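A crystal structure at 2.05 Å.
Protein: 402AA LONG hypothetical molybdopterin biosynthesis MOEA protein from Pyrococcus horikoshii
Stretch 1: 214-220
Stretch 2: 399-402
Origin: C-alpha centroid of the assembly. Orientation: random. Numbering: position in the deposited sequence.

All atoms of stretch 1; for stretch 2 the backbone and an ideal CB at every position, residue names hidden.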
# COMPACT_ATOMS: atom_id res chain seq x y z
N ASP A 214 9.53 11.67 -7.09
CA ASP A 214 9.64 10.89 -5.87
C ASP A 214 8.32 10.61 -5.19
O ASP A 214 8.17 9.57 -4.55
CB ASP A 214 10.64 11.52 -4.90
CG ASP A 214 12.08 11.34 -5.36
OD1 ASP A 214 12.31 10.46 -6.23
OD2 ASP A 214 12.97 12.04 -4.86
N ALA A 215 7.35 11.51 -5.32
CA ALA A 215 6.04 11.25 -4.71
C ALA A 215 5.44 10.08 -5.49
O ALA A 215 4.83 9.18 -4.93
CB ALA A 215 5.15 12.48 -4.82
N ILE A 216 5.63 10.11 -6.81
CA ILE A 216 5.14 9.06 -7.69
C ILE A 216 5.81 7.74 -7.33
O ILE A 216 5.16 6.70 -7.25
CB ILE A 216 5.42 9.42 -9.16
CG1 ILE A 216 4.56 10.63 -9.55
CG2 ILE A 216 5.14 8.22 -10.06
CD1 ILE A 216 4.81 11.14 -10.95
N ASN A 217 7.12 7.77 -7.10
CA ASN A 217 7.85 6.57 -6.73
C ASN A 217 7.28 6.03 -5.42
O ASN A 217 7.09 4.82 -5.26
CB ASN A 217 9.34 6.85 -6.54
CG ASN A 217 10.07 7.05 -7.85
OD1 ASN A 217 9.63 6.59 -8.90
ND2 ASN A 217 11.21 7.74 -7.79
N GLU A 218 7.01 6.93 -4.48
CA GLU A 218 6.48 6.54 -3.18
C GLU A 218 5.11 5.89 -3.23
O GLU A 218 4.85 4.94 -2.49
CB GLU A 218 6.43 7.75 -2.24
CG GLU A 218 7.78 8.13 -1.63
CD GLU A 218 7.65 9.16 -0.52
OE1 GLU A 218 6.60 9.19 0.15
OE2 GLU A 218 8.61 9.93 -0.31
N LEU A 219 4.22 6.37 -4.10
CA LEU A 219 2.89 5.78 -4.17
C LEU A 219 2.84 4.48 -4.96
O LEU A 219 1.82 3.80 -4.97
CB LEU A 219 1.88 6.80 -4.72
CG LEU A 219 1.97 7.30 -6.15
CD1 LEU A 219 1.46 6.24 -7.12
CD2 LEU A 219 1.12 8.56 -6.28
N GLY A 220 3.94 4.13 -5.63
CA GLY A 220 3.96 2.88 -6.38
C GLY A 220 4.24 2.96 -7.87
O GLY A 220 4.29 1.94 -8.55
N UNK A 399 -1.06 14.88 2.34
CA UNK A 399 -0.22 14.63 1.18
C UNK A 399 0.56 13.34 1.42
O UNK A 399 1.78 13.36 1.62
CB UNK A 399 0.72 15.81 0.91
N UNK A 400 -0.15 12.22 1.39
CA UNK A 400 0.45 10.91 1.60
C UNK A 400 1.30 10.92 2.87
O UNK A 400 0.80 11.26 3.95
CB UNK A 400 1.29 10.50 0.39
N UNK A 401 2.57 10.55 2.75
CA UNK A 401 3.43 10.53 3.92
C UNK A 401 4.88 10.26 3.60
O UNK A 401 5.22 9.86 2.48
CB UNK A 401 2.93 9.48 4.91
N UNK A 402 5.74 10.49 4.59
CA UNK A 402 7.19 10.30 4.50
C UNK A 402 7.81 10.77 3.18
O UNK A 402 7.09 11.29 2.31
OXT UNK A 402 9.04 10.62 3.06
CB UNK A 402 7.52 8.82 4.70

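Position 399 lies beyond the reach of stretch 1: no atom of the helix comes within 5.5 Å of its ideal CB, and its backbone angles (phi -86°, psi 70°) are open to almost any residue. Nothing visible narrows the choice. The deposited residue is F399, which, with chi1 in the m well, comes no nearer than 8.0 Å, from F399 CB to A215 CB, and takes no part in the contact.

Position 400 is more telling. Its CA-to-CB bond points toward the last turn of the helix, where E218 extends a carboxylate and the carbonyl O of A215 lies near the path of any long side chain. The ideal CB is still 5.5 Å from E218 OE1, so a short side chain would leave the gap unfilled. A long one ending in a donor, best of all a positive charge, would suit; lysine and arginine are the obvious candidates, and glutamine could offer a neutral donor. The backbone alone (51°/-125°) would favour glycine, so the case for a long donor rests on E218, not on phi and psi. The residue is K400. Its chain begins extended, t at chi1 and chi2, then bends through p at chi3 and chi4, bringing NZ to 2.9 Å from E218 OE1 in a hydrogen-bonded salt bridge. On the way, K400 CD packs 4.3 Å from L219 CB, and K400 CE passes 3.7 Å from A215 O, so the aliphatic stem also lies against A215 and L219. The residue is poorly ordered, so the fine details deserve caution.

At position 401 the CB direction is away from stretch 1, there is room for a CB, and the extended backbone (-173/167) does not demand glycine; many residue types would fit. G401 is found. Its carbonyl O lies 2.8 Å from E218 OE1, a close approach of two acceptors that is no hydrogen bond; G401 is poorly ordered, so this distance should not be pressed.

Position 402 ends the chain, as its OXT reveals. CA-to-CB points sideways, with the ideal CB 4.7 Å from E218 OE1. A donor might answer the glutamate, while a broad side chain could lie alongside it; lysine, arginine, histidine or an aromatic residue are all plausible. The residue is W402. Its indole turns back so that E218 OE1 sits over one ring face; although NE1 is 3.1 Å from E218 OE1, the angle is too poor for a hydrogen bond. The terminal carboxylate also crowds the glutamate: W402 O is 3.1 Å from E218 OE1 and W402 OXT 3.5 Å from E218 OE2, like charges close together.

Stretch 2 399-402: FKGW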
# COMPACT_ATOMS: atom_id res chain seq x y z
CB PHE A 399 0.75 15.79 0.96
CG PHE A 399 0.07 17.08 0.60
CD1 PHE A 399 -0.87 17.13 -0.41
CD2 PHE A 399 0.39 18.26 1.27
CE1 PHE A 399 -1.49 18.32 -0.77
CE2 PHE A 399 -0.22 19.47 0.92
CZ PHE A 399 -1.16 19.50 -0.10
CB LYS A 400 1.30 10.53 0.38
CG LYS A 400 1.96 9.16 0.47
CD LYS A 400 2.41 8.66 -0.90
CE LYS A 400 3.11 9.75 -1.70
NZ LYS A 400 4.21 10.38 -0.91
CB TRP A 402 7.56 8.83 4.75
CG TRP A 402 7.58 7.95 3.52
CD1 TRP A 402 6.51 7.36 2.90
CD2 TRP A 402 8.74 7.56 2.77
NE1 TRP A 402 6.94 6.64 1.81
CE2 TRP A 402 8.30 6.74 1.71
CE3 TRP A 402 10.11 7.83 2.90
CZ2 TRP A 402 9.18 6.18 0.78
CZ3 TRP A 402 10.99 7.27 1.97
CH2 TRP A 402 10.52 6.46 0.92
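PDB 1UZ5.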